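Local coordinates for protein histidinol-phosphate aminotransferase (Clostridium acetobutylicum, PDB 3FTB) that probably catalyses pyridoxal-phosphate-dependent amino-group transfer, most likely on histidinol phosphate in histidine biosynthesis, at residues I142-N155 against A173-I187. Numbering follows the deposited sequence.
Sequences IDDVDSVIIGNPNN and AEEKKKTIIIDEAFI. With PO4 (phosphate ion), chain F.
Strands 147-151 and 179-183, from Ser147 paired with Thr179 to Gly151 paired with Asp183, illustrate how a beta-alpha-beta unit, here crossing over through helix 163-176, builds the central sheet of a class I/II aminotransferase. Donors alternate between the two parallel strands: Val148 N to Thr179 O (2.9 Å), Ile181 N to Val148 O, and, past further rungs, Asn152 N to Asp183 O. Ile149 and Ile181 meet on one face, CD1 of the former 3.7 Å from CG2 of the latter; on the other, Ile150 and Ile182 lie side by side, and Phe166 of the crossover helix packs on Ile150.

At the N-terminal end of the strands the charged tip of Lys178 gathers two backbone carbonyls. Its chain, bent at chi2 (-55°) and again at chi4, lets NZ bond Ile142 O on a lone pair and Val145 O nearly end-on, both at 3.1 Å. Lys176 NZ reaches both carboxylate oxygens of Asp143 through weak bonds in a salt bridge, while Lys178 NZ pairs with Asp143 OD1, directly and through a water.

Beyond the ladder, the Asn152 and Glu184 side chains run side by side, amide and carboxylate planes 78° apart; their ND2-OE2 bond is weak (3.4 Å), and firmer partners lie outside: Ser195 O for ND2, Phe197 N for OE2. After the cis peptide into Pro153, the proline CD rests 3.6 Å from Phe186 CB, and a water donates to both Pro153 O and Asp183 O.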
loop_
_atom_site.group_PDB
_atom_site.type_symbol
_atom_site.label_atom_id
_atom_site.label_comp_id
_atom_site.label_asym_id
_atom_site.label_seq_id
_atom_site.Cartn_x
_atom_site.Cartn_y
_atom_site.Cartn_z
ATOM N N ILE A 142 -0.878 9.319 -32.653
ATOM C CA ILE A 142 0.107 8.529 -31.925
ATOM C C ILE A 142 1.550 9.030 -32.028
ATOM O O ILE A 142 2.399 8.613 -31.248
ATOM C CB ILE A 142 0.028 7.031 -32.275
ATOM C CG1 ILE A 142 0.242 6.199 -31.009
ATOM C CG2 ILE A 142 1.019 6.683 -33.379
ATOM C CD1 ILE A 142 0.195 4.717 -31.250
ATOM N N ASP A 143 1.829 9.921 -32.974
ATOM C CA ASP A 143 3.112 10.633 -32.993
ATOM C C ASP A 143 3.065 11.906 -32.140
ATOM O O ASP A 143 4.078 12.562 -31.939
ATOM C CB ASP A 143 3.525 10.996 -34.426
ATOM C CG ASP A 143 4.517 10.015 -35.023
ATOM O OD1 ASP A 143 5.152 9.258 -34.257
ATOM O OD2 ASP A 143 4.672 10.013 -36.263
ATOM N N ASP A 144 1.883 12.267 -31.660
ATOM C CA ASP A 144 1.724 13.467 -30.842
ATOM C C ASP A 144 2.032 13.207 -29.365
ATOM O O ASP A 144 2.227 14.143 -28.586
ATOM C CB ASP A 144 0.296 14.017 -30.974
ATOM C CG ASP A 144 0.124 14.936 -32.173
ATOM O OD1 ASP A 144 -0.985 14.959 -32.760
ATOM O OD2 ASP A 144 1.098 15.639 -32.522
ATOM N N VAL A 145 2.071 11.936 -28.984
ATOM C CA VAL A 145 2.157 11.560 -27.577
ATOM C C VAL A 145 3.260 10.536 -27.321
ATOM O O VAL A 145 3.861 10.001 -28.253
ATOM C CB VAL A 145 0.816 10.967 -27.091
ATOM C CG1 VAL A 145 -0.249 12.054 -26.985
ATOM C CG2 VAL A 145 0.356 9.883 -28.049
ATOM N N ASP A 146 3.519 10.277 -26.044
ATOM C CA ASP A 146 4.511 9.290 -25.633
ATOM C C ASP A 146 3.823 7.980 -25.281
ATOM O O ASP A 146 4.463 6.922 -25.232
ATOM C CB ASP A 146 5.272 9.799 -24.412
ATOM C CG ASP A 146 5.722 11.232 -24.572
ATOM O OD1 ASP A 146 6.401 11.537 -25.578
ATOM O OD2 ASP A 146 5.386 12.054 -23.696
ATOM N N SER A 147 2.515 8.063 -25.043
ATOM C CA SER A 147 1.745 6.915 -24.579
ATOM C C SER A 147 0.225 7.049 -24.791
ATOM O O SER A 147 -0.291 8.136 -25.052
ATOM C CB SER A 147 2.041 6.667 -23.097
ATOM O OG SER A 147 1.747 7.824 -22.332
ATOM N N VAL A 148 -0.471 5.919 -24.670
ATOM C CA VAL A 148 -1.924 5.861 -24.734
ATOM C C VAL A 148 -2.381 5.035 -23.541
ATOM O O VAL A 148 -1.692 4.103 -23.141
ATOM C CB VAL A 148 -2.422 5.159 -26.025
ATOM C CG1 VAL A 148 -3.964 5.077 -26.052
ATOM C CG2 VAL A 148 -1.901 5.865 -27.275
ATOM N N ILE A 149 -3.519 5.395 -22.956
ATOM C CA ILE A 149 -4.191 4.542 -21.972
ATOM C C ILE A 149 -5.662 4.378 -22.372
ATOM O O ILE A 149 -6.370 5.347 -22.651
ATOM C CB ILE A 149 -4.056 5.062 -20.506
ATOM C CG1 ILE A 149 -4.736 4.096 -19.524
ATOM C CG2 ILE A 149 -4.619 6.483 -20.359
ATOM C CD1 ILE A 149 -4.252 4.222 -18.092
ATOM N N ILE A 150 -6.105 3.131 -22.415
ATOM C CA ILE A 150 -7.409 2.796 -22.956
ATOM C C ILE A 150 -7.982 1.620 -22.159
ATOM O O ILE A 150 -7.277 0.683 -21.847
ATOM C CB ILE A 150 -7.287 2.463 -24.462
ATOM C CG1 ILE A 150 -8.657 2.273 -25.107
ATOM C CG2 ILE A 150 -6.424 1.226 -24.677
ATOM C CD1 ILE A 150 -8.578 2.049 -26.601
ATOM N N GLY A 151 -9.258 1.689 -21.800
ATOM C CA GLY A 151 -9.880 0.635 -21.016
ATOM C C GLY A 151 -10.378 -0.525 -21.860
ATOM O O GLY A 151 -10.886 -0.341 -22.963
ATOM N N ASN A 152 -10.225 -1.731 -21.330
ATOM C CA ASN A 152 -10.705 -2.925 -21.999
ATOM C C ASN A 152 -11.260 -3.915 -20.985
ATOM O O ASN A 152 -10.501 -4.731 -20.460
ATOM C CB ASN A 152 -9.556 -3.616 -22.727
ATOM C CG ASN A 152 -10.039 -4.764 -23.604
ATOM O OD1 ASN A 152 -11.178 -4.753 -24.077
ATOM N ND2 ASN A 152 -9.178 -5.749 -23.835
ATOM N N PRO A 153 -12.584 -3.871 -20.729
ATOM C CA PRO A 153 -13.546 -2.954 -21.349
ATOM C C PRO A 153 -13.558 -1.583 -20.677
ATOM O O PRO A 153 -13.154 -1.450 -19.532
ATOM C CB PRO A 153 -14.908 -3.652 -21.137
ATOM C CG PRO A 153 -14.655 -4.795 -20.228
ATOM C CD PRO A 153 -13.243 -4.775 -19.773
ATOM N N ASN A 154 -14.027 -0.571 -21.389
ATOM C CA ASN A 154 -14.030 0.787 -20.850
ATOM C C ASN A 154 -15.230 1.181 -19.975
ATOM O O ASN A 154 -16.382 1.012 -20.360
ATOM C CB ASN A 154 -13.870 1.805 -21.975
ATOM C CG ASN A 154 -13.480 3.177 -21.464
ATOM O OD1 ASN A 154 -12.488 3.332 -20.752
ATOM N ND2 ASN A 154 -14.250 4.184 -21.847
ATOM N N ASN A 155 -14.920 1.706 -18.793
ATOM C CA ASN A 155 -15.871 2.360 -17.911
ATOM C C ASN A 155 -16.063 3.811 -18.396
ATOM O O ASN A 155 -15.092 4.563 -18.474
ATOM C CB ASN A 155 -15.278 2.322 -16.500
ATOM C CG ASN A 155 -15.963 3.288 -15.528
ATOM O OD1 ASN A 155 -17.050 3.796 -15.789
ATOM N ND2 ASN A 155 -15.319 3.527 -14.389
ATOM N N ALA A 173 2.613 1.477 -32.526
ATOM C CA ALA A 173 3.206 1.730 -31.209
ATOM C C ALA A 173 4.549 1.018 -31.076
ATOM O O ALA A 173 5.564 1.648 -30.816
ATOM C CB ALA A 173 2.262 1.299 -30.090
ATOM N N GLU A 174 4.527 -0.300 -31.255
ATOM C CA GLU A 174 5.728 -1.127 -31.274
ATOM C C GLU A 174 6.832 -0.446 -32.077
ATOM O O GLU A 174 7.952 -0.271 -31.592
ATOM C CB GLU A 174 5.393 -2.486 -31.894
ATOM C CG GLU A 174 6.361 -3.612 -31.570
ATOM C CD GLU A 174 6.402 -3.949 -30.086
ATOM O OE1 GLU A 174 7.201 -4.832 -29.683
ATOM O OE2 GLU A 174 5.636 -3.324 -29.320
ATOM N N GLU A 175 6.507 -0.054 -33.305
ATOM C CA GLU A 175 7.471 0.583 -34.199
ATOM C C GLU A 175 8.038 1.898 -33.659
ATOM O O GLU A 175 9.200 2.218 -33.878
ATOM C CB GLU A 175 6.823 0.816 -35.566
ATOM C CG GLU A 175 7.532 1.829 -36.456
ATOM C CD GLU A 175 6.601 2.430 -37.505
ATOM O OE1 GLU A 175 6.949 3.489 -38.070
ATOM O OE2 GLU A 175 5.520 1.853 -37.758
ATOM N N LYS A 176 7.214 2.652 -32.945
ATOM C CA LYS A 176 7.558 4.019 -32.552
ATOM C C LYS A 176 8.059 4.132 -31.114
ATOM O O LYS A 176 8.231 5.238 -30.589
ATOM C CB LYS A 176 6.345 4.924 -32.763
ATOM C CG LYS A 176 6.002 5.143 -34.233
ATOM C CD LYS A 176 4.509 5.250 -34.478
ATOM C CE LYS A 176 4.221 5.625 -35.922
ATOM N NZ LYS A 176 4.816 6.951 -36.274
ATOM N N LYS A 177 8.302 2.981 -30.482
ATOM C CA LYS A 177 8.768 2.949 -29.102
ATOM C C LYS A 177 7.802 3.682 -28.176
ATOM O O LYS A 177 8.179 4.154 -27.119
ATOM C CB LYS A 177 10.165 3.562 -28.994
ATOM C CG LYS A 177 11.253 2.755 -29.686
ATOM C CD LYS A 177 12.607 3.431 -29.561
ATOM C CE LYS A 177 13.698 2.613 -30.232
ATOM N NZ LYS A 177 15.027 3.276 -30.138
ATOM N N LYS A 178 6.552 3.782 -28.639
ATOM C CA LYS A 178 5.470 4.370 -27.860
ATOM C C LYS A 178 4.948 3.314 -26.878
ATOM O O LYS A 178 5.084 2.107 -27.116
ATOM C CB LYS A 178 4.341 4.839 -28.796
ATOM C CG LYS A 178 4.728 5.964 -29.780
ATOM C CD LYS A 178 5.285 7.151 -29.018
ATOM C CE LYS A 178 6.222 7.975 -29.858
ATOM N NZ LYS A 178 5.487 8.914 -30.716
ATOM N N THR A 179 4.366 3.747 -25.767
ATOM C CA THR A 179 3.818 2.783 -24.814
ATOM C C THR A 179 2.288 2.848 -24.750
ATOM O O THR A 179 1.704 3.927 -24.645
ATOM C CB THR A 179 4.421 2.955 -23.401
ATOM O OG1 THR A 179 5.844 2.780 -23.453
ATOM C CG2 THR A 179 3.822 1.938 -22.433
ATOM N N ILE A 180 1.638 1.692 -24.816
ATOM C CA ILE A 180 0.186 1.667 -24.719
ATOM C C ILE A 180 -0.269 0.908 -23.475
ATOM O O ILE A 180 0.033 -0.268 -23.315
ATOM C CB ILE A 180 -0.497 1.167 -26.032
ATOM C CG1 ILE A 180 -0.442 -0.351 -26.165
ATOM C CG2 ILE A 180 0.108 1.837 -27.258
ATOM C CD1 ILE A 180 -1.779 -0.995 -25.947
ATOM N N ILE A 181 -0.975 1.615 -22.593
ATOM C CA ILE A 181 -1.422 1.078 -21.308
ATOM C C ILE A 181 -2.884 0.659 -21.343
ATOM O O ILE A 181 -3.770 1.505 -21.489
ATOM C CB ILE A 181 -1.288 2.126 -20.187
ATOM C CG1 ILE A 181 0.161 2.606 -20.055
ATOM C CG2 ILE A 181 -1.811 1.553 -18.866
ATOM C CD1 ILE A 181 0.276 3.942 -19.367
ATOM N N ILE A 182 -3.141 -0.635 -21.184
ATOM C CA ILE A 182 -4.511 -1.135 -21.247
ATOM C C ILE A 182 -5.041 -1.601 -19.902
ATOM O O ILE A 182 -4.589 -2.620 -19.367
ATOM C CB ILE A 182 -4.667 -2.281 -22.252
ATOM C CG1 ILE A 182 -4.073 -1.891 -23.594
ATOM C CG2 ILE A 182 -6.127 -2.566 -22.500
ATOM C CD1 ILE A 182 -4.468 -2.834 -24.707
ATOM N N ASP A 183 -6.011 -0.853 -19.376
ATOM C CA ASP A 183 -6.651 -1.169 -18.102
ATOM C C ASP A 183 -7.710 -2.275 -18.271
ATOM O O ASP A 183 -8.794 -2.048 -18.829
ATOM C CB ASP A 183 -7.259 0.108 -17.520
ATOM C CG ASP A 183 -8.174 -0.154 -16.336
ATOM O OD1 ASP A 183 -8.301 -1.325 -15.917
ATOM O OD2 ASP A 183 -8.772 0.821 -15.831
ATOM N N GLU A 184 -7.384 -3.476 -17.798
ATOM C CA GLU A 184 -8.249 -4.636 -17.987
ATOM C C GLU A 184 -8.830 -5.164 -16.682
ATOM O O GLU A 184 -8.999 -6.368 -16.511
ATOM C CB GLU A 184 -7.483 -5.750 -18.705
ATOM C CG GLU A 184 -7.299 -5.499 -20.205
ATOM C CD GLU A 184 -6.726 -6.697 -20.914
ATOM O OE1 GLU A 184 -6.586 -7.796 -20.302
ATOM O OE2 GLU A 184 -6.412 -6.530 -22.102
ATOM N N ALA A 185 -9.155 -4.254 -15.772
ATOM C CA ALA A 185 -9.592 -4.630 -14.433
ATOM C C ALA A 185 -10.936 -5.339 -14.461
ATOM O O ALA A 185 -11.297 -6.039 -13.512
ATOM C CB ALA A 185 -9.664 -3.404 -13.540
ATOM N N PHE A 186 -11.665 -5.153 -15.560
ATOM C CA PHE A 186 -12.996 -5.722 -15.715
ATOM C C PHE A 186 -12.973 -6.903 -16.674
ATOM O O PHE A 186 -13.923 -7.689 -16.704
ATOM C CB PHE A 186 -13.980 -4.676 -16.251
ATOM C CG PHE A 186 -14.434 -3.671 -15.225
ATOM C CD1 PHE A 186 -15.222 -4.059 -14.152
ATOM C CD2 PHE A 186 -14.098 -2.327 -15.354
ATOM C CE1 PHE A 186 -15.662 -3.131 -13.213
ATOM C CE2 PHE A 186 -14.534 -1.391 -14.424
ATOM C CZ PHE A 186 -15.321 -1.796 -13.351
ATOM N N ILE A 187 -11.893 -7.020 -17.445
ATOM C CA ILE A 187 -11.810 -7.990 -18.531
ATOM C C ILE A 187 -12.267 -9.384 -18.104
ATOM O O ILE A 187 -12.528 -10.243 -18.942
ATOM C CB ILE A 187 -10.380 -8.109 -19.080
ATOM C CG1 ILE A 187 -10.382 -8.621 -20.524
ATOM C CG2 ILE A 187 -9.578 -9.046 -18.205
ATOM C CD1 ILE A 187 -10.787 -7.589 -21.569
HETATM P P PO4 F . -16.197 4.791 -11.009
HETATM O O1 PO4 F . -15.100 4.541 -9.996
HETATM O O2 PO4 F . -15.856 6.006 -11.840
HETATM O O3 PO4 F . -16.324 3.583 -11.906
HETATM O O4 PO4 F . -17.506 5.017 -10.282
HETATM O O HOH W 1 6.846 10.360 -32.350
HETATM O O HOH W 2 7.194 6.147 -25.207
HETATM O O HOH W 3 -11.626 -2.438 -17.629
#